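Local coordinates for protein 2,3-dihydroxybenzoate-AMP ligase (PDB 5KEI) that belongs to the ANL superfamily of AMP-binding enzymes, in which a large N-terminal domain is followed by a smaller C-terminal domain, at residues Arg32-Ala35 with Tyr36-Gly40; Thr105-Phe108 with Ala109-Leu112; Ala161-Leu164 with Val165-His168; Leu472-His475 with Leu476-His479. All blocks are in the same frame, centred on the assembly; numbering follows the deposited sequence.

Interaction 1 of 4, residues Arg32-Ala35 with Tyr36-Gly40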
ATOM      1  N   ARG A  32      -9.338   4.680 -20.915  1.00 39.87           N
ATOM      2  CA  ARG A  32      -8.726   3.509 -20.282  1.00 34.96           C
ATOM      3  C   ARG A  32      -9.784   2.805 -19.431  1.00 33.42           C
ATOM      4  O   ARG A  32      -9.868   1.579 -19.421  1.00 37.28           O
ATOM      5  CB  ARG A  32      -7.501   3.892 -19.432  1.00 33.16           C
ATOM      6  CG  ARG A  32      -6.286   4.444 -20.205  1.00 30.79           C
ATOM      7  CD  ARG A  32      -5.198   4.888 -19.227  1.00 34.91           C
ATOM      8  NE  ARG A  32      -4.908   3.822 -18.263  1.00 40.70           N
ATOM      9  CZ  ARG A  32      -4.401   3.994 -17.039  1.00 38.56           C
ATOM     10  NH1 ARG A  32      -4.087   5.205 -16.592  1.00 30.83           N
ATOM     11  NH2 ARG A  32      -4.192   2.936 -16.262  1.00 37.77           N
ATOM     12  N   ALA A  33     -10.598   3.586 -18.730  1.00 33.73           N
ATOM     13  CA  ALA A  33     -11.657   3.030 -17.898  1.00 33.54           C
ATOM     14  C   ALA A  33     -12.599   2.168 -18.737  1.00 37.03           C
ATOM     15  O   ALA A  33     -12.886   1.025 -18.370  1.00 36.75           O
ATOM     16  CB  ALA A  33     -12.422   4.140 -17.198  1.00 31.44           C
ATOM     17  N   GLN A  34     -13.048   2.702 -19.876  1.00 34.53           N
ATOM     18  CA  GLN A  34     -13.925   1.955 -20.784  1.00 35.41           C
ATOM     19  C   GLN A  34     -13.277   0.656 -21.268  1.00 36.42           C
ATOM     20  O   GLN A  34     -13.924  -0.400 -21.289  1.00 33.46           O
ATOM     21  CB  GLN A  34     -14.321   2.825 -21.977  1.00 35.49           C
ATOM     22  CG  GLN A  34     -15.307   2.176 -22.955  1.00 40.01           C
ATOM     23  CD  GLN A  34     -16.495   1.488 -22.276  1.00 46.50           C
ATOM     24  OE1 GLN A  34     -17.062   1.986 -21.288  1.00 44.71           O
ATOM     25  NE2 GLN A  34     -16.868   0.323 -22.806  1.00 39.60           N
ATOM     26  N   ALA A  35     -11.995   0.739 -21.626  1.00 33.14           N
ATOM     27  CA  ALA A  35     -11.228  -0.418 -22.078  1.00 33.83           C
ATOM     28  C   ALA A  35     -11.198  -1.535 -21.026  1.00 35.24           C
ATOM     29  O   ALA A  35     -11.372  -2.725 -21.341  1.00 35.45           O
ATOM     30  CB  ALA A  35      -9.807   0.007 -22.436  1.00 29.28           C
ATOM     31  N   TYR A  36     -10.990  -1.145 -19.774  1.00 29.70           N
ATOM     32  CA  TYR A  36     -10.903  -2.109 -18.678  1.00 32.85           C
ATOM     33  C   TYR A  36     -12.264  -2.748 -18.370  1.00 30.71           C
ATOM     34  O   TYR A  36     -12.336  -3.888 -17.910  1.00 32.71           O
ATOM     35  CB  TYR A  36     -10.327  -1.428 -17.422  1.00 31.28           C
ATOM     36  CG  TYR A  36      -8.930  -0.862 -17.627  1.00 30.73           C
ATOM     37  CD1 TYR A  36      -8.078  -1.399 -18.581  1.00 28.60           C
ATOM     38  CD2 TYR A  36      -8.476   0.215 -16.878  1.00 27.28           C
ATOM     39  CE1 TYR A  36      -6.825  -0.893 -18.773  1.00 30.14           C
ATOM     40  CE2 TYR A  36      -7.231   0.730 -17.072  1.00 28.38           C
ATOM     41  CZ  TYR A  36      -6.402   0.171 -18.014  1.00 30.02           C
ATOM     42  OH  TYR A  36      -5.146   0.684 -18.208  1.00 33.62           O
ATOM     43  N   ARG A  37     -13.332  -1.993 -18.609  1.00 32.05           N
ATOM     44  CA  ARG A  37     -14.694  -2.493 -18.472  1.00 34.23           C
ATOM     45  C   ARG A  37     -14.986  -3.487 -19.612  1.00 31.69           C
ATOM     46  O   ARG A  37     -15.487  -4.588 -19.381  1.00 30.71           O
ATOM     47  CB  ARG A  37     -15.690  -1.323 -18.462  1.00 33.59           C
ATOM     48  CG  ARG A  37     -16.299  -1.042 -17.090  1.00 36.52           C
ATOM     49  CD  ARG A  37     -17.249   0.177 -17.048  1.00 30.03           C
ATOM     50  NE  ARG A  37     -18.103   0.291 -18.233  1.00 44.46           N
ATOM     51  CZ  ARG A  37     -19.354  -0.152 -18.342  1.00 38.74           C
ATOM     52  NH1 ARG A  37     -19.964  -0.763 -17.339  1.00 36.75           N
ATOM     53  NH2 ARG A  37     -20.007   0.027 -19.479  1.00 54.49           N
ATOM     54  N   ALA A  38     -14.618  -3.113 -20.832  1.00 30.83           N
ATOM     55  CA  ALA A  38     -14.786  -4.002 -21.986  1.00 31.70           C
ATOM     56  C   ALA A  38     -13.985  -5.310 -21.875  1.00 38.14           C
ATOM     57  O   ALA A  38     -14.415  -6.336 -22.412  1.00 38.93           O
ATOM     58  CB  ALA A  38     -14.412  -3.271 -23.274  1.00 28.97           C
ATOM     59  N   ALA A  39     -12.846  -5.291 -21.169  1.00 36.43           N
ATOM     60  CA  ALA A  39     -11.987  -6.483 -21.077  1.00 29.03           C
ATOM     61  C   ALA A  39     -12.353  -7.389 -19.903  1.00 27.97           C
ATOM     62  O   ALA A  39     -11.730  -8.433 -19.696  1.00 26.65           O
ATOM     63  CB  ALA A  39     -10.523  -6.073 -20.977  1.00 28.48           C
ATOM     64  N   GLY A  40     -13.346  -6.980 -19.118  1.00 26.50           N
ATOM     65  CA  GLY A  40     -13.790  -7.778 -17.985  1.00 26.99           C
ATOM     66  C   GLY A  40     -13.059  -7.549 -16.664  1.00 32.73           C
ATOM     67  O   GLY A  40     -13.367  -8.209 -15.670  1.00 31.69           O
TER
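Tyr36 OH is gripped by two nitrogens of Arg32, NE and NH2, each at 3.1 Å, and lies almost in the guanidinium plane. The arginine thus holds it side-on through its NE edge, while NH1 bonds to Asn413. The two side chains lie alongside, ring and guanidinium planes 82° apart. CG of Tyr36 lies opposite its carbonyl carbon (chi1 -60°), which directs the ring back along the preceding turn; the bend of Arg32 at chi3 curls its head round to the phenol. Arg32 O sits over one face of the ring, 3.2 Å from Tyr36 CG, and still accepts Tyr36 N at 3.0 Å. Tyrosine suits this spot because its buried ring packs against Trp42 and Pro409 as well, yet ends in an oxygen that the arginine can hold.

Nearby on the helix, Gln34 OE1 lies at the edge of the Arg37 guanidinium, 3.6 Å from Arg37 NE; this arginine's firmer partner is Asp44. Ala35, Ala38 and Ala39, small residues suited to a solvent-facing side, are exposed. Helix bonds such as Ala38 N to Gln34 O (2.8 Å) run on, the last regular one from Ala39 N to Ala35 O. Gly40 then takes a positive phi (88°), with no CB to press on the preceding carbonyl, and its N bonds back to Arg37 O, a Schellman motif ending helix 30-38.

Interaction 2 of 4, residues Thr105-Phe108 with Ala109-Leu112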
ATOM      1  N   THR A 105      -7.745  -9.687  13.761  1.00 33.42           N
ATOM      2  CA  THR A 105      -8.918 -10.192  14.457  1.00 34.13           C
ATOM      3  C   THR A 105      -9.995 -10.420  13.399  1.00 35.07           C
ATOM      4  O   THR A 105      -9.979  -9.756  12.360  1.00 34.21           O
ATOM      5  CB  THR A 105      -9.413  -9.163  15.553  1.00 38.97           C
ATOM      6  OG1 THR A 105     -10.733  -9.491  15.983  1.00 38.46           O
ATOM      7  CG2 THR A 105      -9.435  -7.689  15.018  1.00 36.85           C
ATOM      8  N   ALA A 106     -10.928 -11.339  13.639  1.00 34.92           N
ATOM      9  CA  ALA A 106     -12.084 -11.457  12.747  1.00 34.11           C
ATOM     10  C   ALA A 106     -12.785 -10.111  12.649  1.00 35.97           C
ATOM     11  O   ALA A 106     -13.328  -9.759  11.607  1.00 39.61           O
ATOM     12  CB  ALA A 106     -13.051 -12.520  13.233  1.00 36.07           C
ATOM     13  N   GLU A 107     -12.738  -9.347  13.735  1.00 33.43           N
ATOM     14  CA  GLU A 107     -13.381  -8.043  13.805  1.00 35.57           C
ATOM     15  C   GLU A 107     -12.851  -7.063  12.742  1.00 36.39           C
ATOM     16  O   GLU A 107     -13.517  -6.075  12.406  1.00 32.97           O
ATOM     17  CB  GLU A 107     -13.208  -7.460  15.212  1.00 34.22           C
ATOM     18  CG  GLU A 107     -14.212  -6.386  15.575  1.00 39.56           C
ATOM     19  CD  GLU A 107     -15.659  -6.866  15.520  1.00 41.50           C
ATOM     20  OE1 GLU A 107     -15.912  -8.080  15.708  1.00 46.90           O
ATOM     21  OE2 GLU A 107     -16.551  -6.023  15.283  1.00 44.83           O
ATOM     22  N   PHE A 108     -11.661  -7.339  12.208  1.00 33.71           N
ATOM     23  CA  PHE A 108     -11.094  -6.494  11.157  1.00 33.37           C
ATOM     24  C   PHE A 108     -12.022  -6.516   9.938  1.00 32.32           C
ATOM     25  O   PHE A 108     -12.260  -5.478   9.306  1.00 29.68           O
ATOM     26  CB  PHE A 108      -9.658  -6.948  10.791  1.00 33.51           C
ATOM     27  CG  PHE A 108      -9.087  -6.260   9.571  1.00 31.13           C
ATOM     28  CD1 PHE A 108      -8.397  -5.065   9.685  1.00 27.15           C
ATOM     29  CD2 PHE A 108      -9.252  -6.807   8.309  1.00 30.22           C
ATOM     30  CE1 PHE A 108      -7.886  -4.436   8.569  1.00 30.86           C
ATOM     31  CE2 PHE A 108      -8.742  -6.177   7.184  1.00 31.02           C
ATOM     32  CZ  PHE A 108      -8.053  -4.996   7.312  1.00 28.82           C
ATOM     33  N   ALA A 109     -12.545  -7.702   9.628  1.00 30.07           N
ATOM     34  CA  ALA A 109     -13.508  -7.873   8.542  1.00 34.85           C
ATOM     35  C   ALA A 109     -14.835  -7.181   8.848  1.00 30.15           C
ATOM     36  O   ALA A 109     -15.461  -6.633   7.948  1.00 32.22           O
ATOM     37  CB  ALA A 109     -13.750  -9.390   8.239  1.00 29.92           C
ATOM     38  N   VAL A 110     -15.268  -7.222  10.108  1.00 32.67           N
ATOM     39  CA  VAL A 110     -16.513  -6.561  10.516  1.00 31.91           C
ATOM     40  C   VAL A 110     -16.396  -5.053  10.318  1.00 33.17           C
ATOM     41  O   VAL A 110     -17.307  -4.427   9.780  1.00 34.65           O
ATOM     42  CB  VAL A 110     -16.868  -6.856  11.982  1.00 31.53           C
ATOM     43  CG1 VAL A 110     -18.206  -6.231  12.345  1.00 29.58           C
ATOM     44  CG2 VAL A 110     -16.860  -8.360  12.238  1.00 29.45           C
ATOM     45  N   ALA A 111     -15.258  -4.485  10.718  1.00 29.36           N
ATOM     46  CA  ALA A 111     -14.984  -3.067  10.509  1.00 30.73           C
ATOM     47  C   ALA A 111     -14.866  -2.670   9.024  1.00 34.49           C
ATOM     48  O   ALA A 111     -15.412  -1.645   8.609  1.00 33.94           O
ATOM     49  CB  ALA A 111     -13.723  -2.672  11.245  1.00 27.55           C
ATOM     50  N   LEU A 112     -14.149  -3.461   8.226  1.00 31.08           N
ATOM     51  CA  LEU A 112     -13.927  -3.098   6.833  1.00 27.09           C
ATOM     52  C   LEU A 112     -15.269  -2.997   6.071  1.00 29.70           C
ATOM     53  O   LEU A 112     -15.588  -1.950   5.508  1.00 30.15           O
ATOM     54  CB  LEU A 112     -12.972  -4.100   6.175  1.00 27.24           C
ATOM     55  CG  LEU A 112     -12.663  -3.913   4.684  1.00 31.58           C
ATOM     56  CD1 LEU A 112     -11.971  -2.581   4.382  1.00 23.63           C
ATOM     57  CD2 LEU A 112     -11.831  -5.089   4.146  1.00 35.91           C
TER
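Ala109 meets Ala106 where the chain enters helix 107-117, the connecting helix of the beta-alpha-beta unit that runs from strand 97-101 to strand 121-124. Its N-H reaches Ala106 O at 3.0 Å from well above the carbonyl plane, the skewed geometry of a chain still winding into the helix. Just before it, Thr105 caps the start, its OG1 accepting Glu107 N at 3.0 Å; Asp66 holds Ala106 N as well. The small methyl of Ala109 lets this turn lie close on Val64 of strand 62-65.

Val110 comes next and is crossed by the carboxylate of Glu107. Bent at chi2 (59°), the glutamate bends along the helix across Val110 CB, so that OE2 lies 3.4 Å from Val110 CG1 and OE1 lies 3.6 Å from Val110 CG2. The oxygens take no bond from the valine; OE2 is held by Arg191, in a salt bridge, and by Trp186, and the apolar branches serve as a wall beside that paired charge.

Ala111 follows, donating through N to Glu107 O at 2.9 Å in a nearly straight bond (167°), while its short side chain fits beside Leu102. Leu112 completes the turn with its own N-H to Phe108 O, and the side chains of Phe108 and Leu112 both pack on Met124 and Leu261. Between the two, contact is slight: Leu112 CD2 approaches Phe108 CE2 obliquely, at 4.5 Å.

Interaction 3 of 4, residues Ala161-Leu164 with Val165-His168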
ATOM      1  N   ALA A 161      -5.275   8.641  20.540  1.00 48.79           N
ATOM      2  CA  ALA A 161      -6.514   9.228  20.065  1.00 50.24           C
ATOM      3  C   ALA A 161      -6.707  10.627  20.661  1.00 48.82           C
ATOM      4  O   ALA A 161      -7.155  11.545  19.966  1.00 45.83           O
ATOM      5  CB  ALA A 161      -7.689   8.323  20.405  1.00 46.67           C
ATOM      6  N   ARG A 162      -6.339  10.785  21.934  1.00 46.95           N
ATOM      7  CA  ARG A 162      -6.504  12.049  22.648  1.00 45.83           C
ATOM      8  C   ARG A 162      -5.650  13.150  22.032  1.00 44.12           C
ATOM      9  O   ARG A 162      -6.138  14.250  21.779  1.00 40.45           O
ATOM     10  CB  ARG A 162      -6.184  11.883  24.145  1.00 48.38           C
ATOM     11  CG  ARG A 162      -7.301  11.179  24.930  1.00 47.74           C
ATOM     12  CD  ARG A 162      -7.106  11.208  26.438  1.00 48.41           C
ATOM     13  NE  ARG A 162      -6.213  10.153  26.902  1.00 59.85           N
ATOM     14  CZ  ARG A 162      -6.613   9.005  27.446  1.00 58.23           C
ATOM     15  NH1 ARG A 162      -7.906   8.741  27.605  1.00 51.01           N
ATOM     16  NH2 ARG A 162      -5.712   8.114  27.832  1.00 63.34           N
ATOM     17  N   GLU A 163      -4.388  12.861  21.746  1.00 42.67           N
ATOM     18  CA  GLU A 163      -3.554  13.882  21.127  1.00 43.57           C
ATOM     19  C   GLU A 163      -3.936  14.100  19.657  1.00 46.88           C
ATOM     20  O   GLU A 163      -3.738  15.194  19.124  1.00 49.01           O
ATOM     21  CB  GLU A 163      -2.072  13.523  21.264  1.00 50.16           C
ATOM     22  CG  GLU A 163      -1.563  13.357  22.724  1.00 53.69           C
ATOM     23  CD  GLU A 163      -2.029  14.452  23.710  1.00 64.33           C
ATOM     24  OE1 GLU A 163      -2.342  15.603  23.302  1.00 62.66           O
ATOM     25  OE2 GLU A 163      -2.071  14.145  24.925  1.00 71.54           O
ATOM     26  N   LEU A 164      -4.512  13.077  19.015  1.00 45.47           N
ATOM     27  CA  LEU A 164      -4.953  13.190  17.617  1.00 43.90           C
ATOM     28  C   LEU A 164      -6.130  14.157  17.417  1.00 44.25           C
ATOM     29  O   LEU A 164      -6.102  15.011  16.527  1.00 42.95           O
ATOM     30  CB  LEU A 164      -5.349  11.821  17.057  1.00 39.84           C
ATOM     31  CG  LEU A 164      -5.658  11.894  15.561  1.00 40.31           C
ATOM     32  CD1 LEU A 164      -4.413  12.342  14.806  1.00 39.83           C
ATOM     33  CD2 LEU A 164      -6.189  10.575  15.004  1.00 41.18           C
ATOM     34  N   VAL A 165      -7.175  14.001  18.224  1.00 38.31           N
ATOM     35  CA  VAL A 165      -8.343  14.859  18.106  1.00 43.07           C
ATOM     36  C   VAL A 165      -8.003  16.286  18.546  1.00 46.46           C
ATOM     37  O   VAL A 165      -8.618  17.245  18.068  1.00 47.93           O
ATOM     38  CB  VAL A 165      -9.549  14.328  18.933  1.00 42.90           C
ATOM     39  CG1 VAL A 165     -10.761  15.223  18.735  1.00 55.52           C
ATOM     40  CG2 VAL A 165      -9.910  12.900  18.524  1.00 36.34           C
ATOM     41  N   ARG A 166      -7.028  16.434  19.441  1.00 41.69           N
ATOM     42  CA  ARG A 166      -6.633  17.771  19.881  1.00 43.35           C
ATOM     43  C   ARG A 166      -6.087  18.582  18.704  1.00 45.77           C
ATOM     44  O   ARG A 166      -6.456  19.743  18.511  1.00 52.85           O
ATOM     45  CB  ARG A 166      -5.586  17.710  20.998  1.00 46.27           C
ATOM     46  CG  ARG A 166      -5.257  19.079  21.583  1.00 45.32           C
ATOM     47  CD  ARG A 166      -3.787  19.222  21.926  1.00 46.48           C
ATOM     48  NE  ARG A 166      -2.947  19.031  20.742  1.00 55.31           N
ATOM     49  CZ  ARG A 166      -2.675  19.974  19.840  1.00 49.03           C
ATOM     50  NH1 ARG A 166      -3.164  21.202  19.979  1.00 44.93           N
ATOM     51  NH2 ARG A 166      -1.898  19.691  18.801  1.00 50.31           N
ATOM     52  N   SER A 167      -5.217  17.962  17.912  1.00 44.77           N
ATOM     53  CA  SER A 167      -4.616  18.625  16.760  1.00 46.63           C
ATOM     54  C   SER A 167      -5.503  18.559  15.511  1.00 46.32           C
ATOM     55  O   SER A 167      -5.317  19.324  14.566  1.00 45.04           O
ATOM     56  CB  SER A 167      -3.247  18.010  16.456  1.00 43.72           C
ATOM     57  OG  SER A 167      -3.366  16.623  16.266  1.00 44.97           O
ATOM     58  N   HIS A 168      -6.458  17.637  15.503  1.00 47.49           N
ATOM     59  CA  HIS A 168      -7.374  17.527  14.376  1.00 45.69           C
ATOM     60  C   HIS A 168      -8.803  17.345  14.861  1.00 45.73           C
ATOM     61  O   HIS A 168      -9.291  16.220  14.972  1.00 39.76           O
ATOM     62  CB  HIS A 168      -6.943  16.389  13.460  1.00 39.69           C
ATOM     63  CG  HIS A 168      -5.584  16.594  12.877  1.00 44.08           C
ATOM     64  ND1 HIS A 168      -5.375  17.288  11.704  1.00 51.74           N
ATOM     65  CD2 HIS A 168      -4.359  16.225  13.320  1.00 47.16           C
ATOM     66  CE1 HIS A 168      -4.080  17.326  11.442  1.00 55.46           C
ATOM     67  NE2 HIS A 168      -3.441  16.692  12.409  1.00 50.90           N
TER
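Ser167 OG lies between two backbone carbonyls, 3.2 Å from Glu163 O and 3.2 Å from Leu164 O. It has one proton for two acceptors, and which of them receives it is not settled. With OG set between its own backbone N and carbonyl carbon (chi1 56°), the hydroxyl is turned back to the preceding turn. Serine is apt here, because a short hydroxyl can supplement backbone bonds that are wearing thin: Ser167 N to Glu163 O is a weak bond of 3.4 Å, and Arg166 N to Arg162 O is weak too, at 3.3 Å. Earlier in the helix, by contrast, Val165 N meets Ala161 O at 3.0 Å and nearly straight (167°).

Helix 158-167 is the crossover between the parallel strands 145-149 and 173-177. Its apolar side rests on both: Ala161 touches Leu146 and Val174, Leu164 covers Leu146, and Val165 lies on Val174. The outer side carries charge. Arg162 pairs with Glu182 in a salt bridge, whereas Glu163 and Arg166, with nearly coplanar end groups, stay beyond one, Glu163 OE1 and Arg166 NE being 4.3 Å apart.

At the close of the helix, His168 N donates to Leu164 O at 2.8 Å, bent to 133°, as the chain leaves helical angles. That same oxygen lies at the edge of the His168 ring, in its plane, and the two side chains cross obliquely, Leu164 CD1 coming 4.2 Å from His168 CD2.

Interaction 4 of 4, residues Leu472-His475 with Leu476-His479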
ATOM      1  N   LEU A 472      17.246  13.512   1.221  1.00 39.30           N
ATOM      2  CA  LEU A 472      17.388  14.928   1.527  1.00 40.19           C
ATOM      3  C   LEU A 472      16.216  15.714   0.934  1.00 35.71           C
ATOM      4  O   LEU A 472      15.658  16.589   1.592  1.00 32.68           O
ATOM      5  CB  LEU A 472      18.717  15.479   1.004  1.00 38.20           C
ATOM      6  CG  LEU A 472      18.892  16.990   1.196  1.00 35.97           C
ATOM      7  CD1 LEU A 472      18.603  17.414   2.633  1.00 37.71           C
ATOM      8  CD2 LEU A 472      20.287  17.432   0.790  1.00 37.04           C
ATOM      9  N   GLU A 473      15.863  15.388  -0.310  1.00 34.74           N
ATOM     10  CA  GLU A 473      14.761  16.025  -1.024  1.00 35.86           C
ATOM     11  C   GLU A 473      13.427  15.758  -0.351  1.00 38.31           C
ATOM     12  O   GLU A 473      12.578  16.634  -0.285  1.00 37.33           O
ATOM     13  CB  GLU A 473      14.698  15.540  -2.471  1.00 34.79           C
ATOM     14  CG  GLU A 473      15.667  16.229  -3.391  1.00 38.04           C
ATOM     15  CD  GLU A 473      15.951  15.435  -4.655  1.00 46.98           C
ATOM     16  OE1 GLU A 473      15.132  14.551  -5.026  1.00 40.89           O
ATOM     17  OE2 GLU A 473      17.004  15.703  -5.279  1.00 44.12           O
ATOM     18  N   GLU A 474      13.232  14.540   0.141  1.00 39.42           N
ATOM     19  CA  GLU A 474      11.980  14.231   0.814  1.00 43.89           C
ATOM     20  C   GLU A 474      11.822  15.068   2.092  1.00 41.84           C
ATOM     21  O   GLU A 474      10.723  15.509   2.404  1.00 48.17           O
ATOM     22  CB  GLU A 474      11.884  12.732   1.118  1.00 50.52           C
ATOM     23  CG  GLU A 474      11.632  11.858  -0.122  1.00 51.47           C
ATOM     24  CD  GLU A 474      10.300  12.158  -0.806  1.00 54.15           C
ATOM     25  OE1 GLU A 474       9.348  12.587  -0.113  1.00 54.43           O
ATOM     26  OE2 GLU A 474      10.202  11.959  -2.040  1.00 55.46           O
ATOM     27  N   HIS A 475      12.924  15.287   2.809  1.00 38.67           N
ATOM     28  CA  HIS A 475      12.948  16.091   4.034  1.00 42.71           C
ATOM     29  C   HIS A 475      12.584  17.549   3.777  1.00 38.84           C
ATOM     30  O   HIS A 475      11.859  18.172   4.555  1.00 40.35           O
ATOM     31  CB  HIS A 475      14.347  16.056   4.686  1.00 45.65           C
ATOM     32  CG  HIS A 475      14.639  14.816   5.479  1.00 41.01           C
ATOM     33  ND1 HIS A 475      13.977  14.507   6.645  1.00 40.56           N
ATOM     34  CD2 HIS A 475      15.555  13.836   5.291  1.00 40.60           C
ATOM     35  CE1 HIS A 475      14.461  13.378   7.136  1.00 45.92           C
ATOM     36  NE2 HIS A 475      15.415  12.951   6.332  1.00 45.24           N
ATOM     37  N   LEU A 476      13.134  18.096   2.696  1.00 40.15           N
ATOM     38  CA  LEU A 476      12.930  19.497   2.343  1.00 37.45           C
ATOM     39  C   LEU A 476      11.489  19.731   1.936  1.00 40.79           C
ATOM     40  O   LEU A 476      10.915  20.770   2.255  1.00 42.77           O
ATOM     41  CB  LEU A 476      13.868  19.911   1.208  1.00 37.74           C
ATOM     42  CG  LEU A 476      15.351  20.064   1.550  1.00 34.30           C
ATOM     43  CD1 LEU A 476      16.132  20.424   0.306  1.00 28.45           C
ATOM     44  CD2 LEU A 476      15.585  21.105   2.656  1.00 34.18           C
ATOM     45  N   LEU A 477      10.918  18.750   1.233  1.00 39.07           N
ATOM     46  CA  LEU A 477       9.536  18.796   0.772  1.00 38.12           C
ATOM     47  C   LEU A 477       8.517  18.844   1.918  1.00 40.60           C
ATOM     48  O   LEU A 477       7.396  19.293   1.714  1.00 42.81           O
ATOM     49  CB  LEU A 477       9.250  17.593  -0.135  1.00 37.42           C
ATOM     50  CG  LEU A 477       9.925  17.631  -1.512  1.00 36.49           C
ATOM     51  CD1 LEU A 477       9.947  16.261  -2.156  1.00 36.61           C
ATOM     52  CD2 LEU A 477       9.230  18.630  -2.414  1.00 34.58           C
ATOM     53  N   THR A 478       8.899  18.417   3.122  1.00 40.94           N
ATOM     54  CA  THR A 478       7.968  18.477   4.251  1.00 42.15           C
ATOM     55  C   THR A 478       7.803  19.889   4.787  1.00 44.81           C
ATOM     56  O   THR A 478       7.009  20.120   5.693  1.00 48.76           O
ATOM     57  CB  THR A 478       8.395  17.574   5.422  1.00 45.52           C
ATOM     58  OG1 THR A 478       9.527  18.144   6.098  1.00 40.25           O
ATOM     59  CG2 THR A 478       8.698  16.152   4.930  1.00 41.69           C
ATOM     60  N   HIS A 479       8.574  20.823   4.240  1.00 46.90           N
ATOM     61  CA  HIS A 479       8.394  22.248   4.501  1.00 42.04           C
ATOM     62  C   HIS A 479       7.234  22.771   3.644  1.00 46.48           C
ATOM     63  O   HIS A 479       7.165  22.498   2.428  1.00 46.92           O
ATOM     64  CB  HIS A 479       9.688  22.998   4.195  1.00 41.74           C
ATOM     65  CG  HIS A 479       9.795  24.347   4.828  1.00 42.95           C
ATOM     66  ND1 HIS A 479       9.037  25.426   4.425  1.00 49.65           N
ATOM     67  CD2 HIS A 479      10.610  24.809   5.809  1.00 47.13           C
ATOM     68  CE1 HIS A 479       9.363  26.487   5.145  1.00 45.45           C
ATOM     69  NE2 HIS A 479      10.320  26.141   5.989  1.00 46.28           N
TER
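A chi1 of 73° places Thr478 OG1 between its own backbone N and carbonyl carbon, facing His475 O at 2.8 Å, and leaves CG2 opposite the carbonyl carbon, against Glu474 O at 3.3 Å. Thr478 N reaches the same His475 O, at 3.3 Å and from far above the carbonyl plane. Both donors come from one face, so His475 O takes both the hydroxyl and the backbone N-H of Thr478.

Leu477, with CG likewise opposite its carbonyl carbon (chi1 -71°), lies closely over Glu473 O, 3.1 Å from CG, while its N-H bonds to that oxygen. Leu472 CD1 and Leu476 CG touch at 4.3 Å on the inner side, where both leucines meet Leu519 of helix 512-521 in the C-terminal domain. The buried Glu473 carboxylate is satisfied by Lys549, Arg424 and Ala487 N.

The donor pattern suggests where protons lie. Thr478 OG1 spends its own on His475 O, so its further bond to His518 NE2 is probably one it accepts; His475 ND1 accepts from Arg522 NE, consistent with a proton on NE2, weakly bonded to Asp471.

From the N terminus the four contacts follow in series; none nests or crosses, and each closes a turn or so of its own helix. Interaction 1 lies at the surface, on helix 30-38; its side chains reach Trp42, Asp44 and, far later in sequence, Pro409 and Asn413. Interactions 2 and 3, centres about 24 Å apart, both serve the seven-stranded sheet: helix 107-117 links strands 97-101 and 121-124, and helix 158-167 links 145-149 and 173-177. Interaction 4 comes some 300 residues later, in the C-terminal domain, packing helix 469-477 on helix 512-521 and strand 498-505. It lies across the chain's centre from interaction 2, yet its nearest atoms are about 13 Å from those of interaction 3.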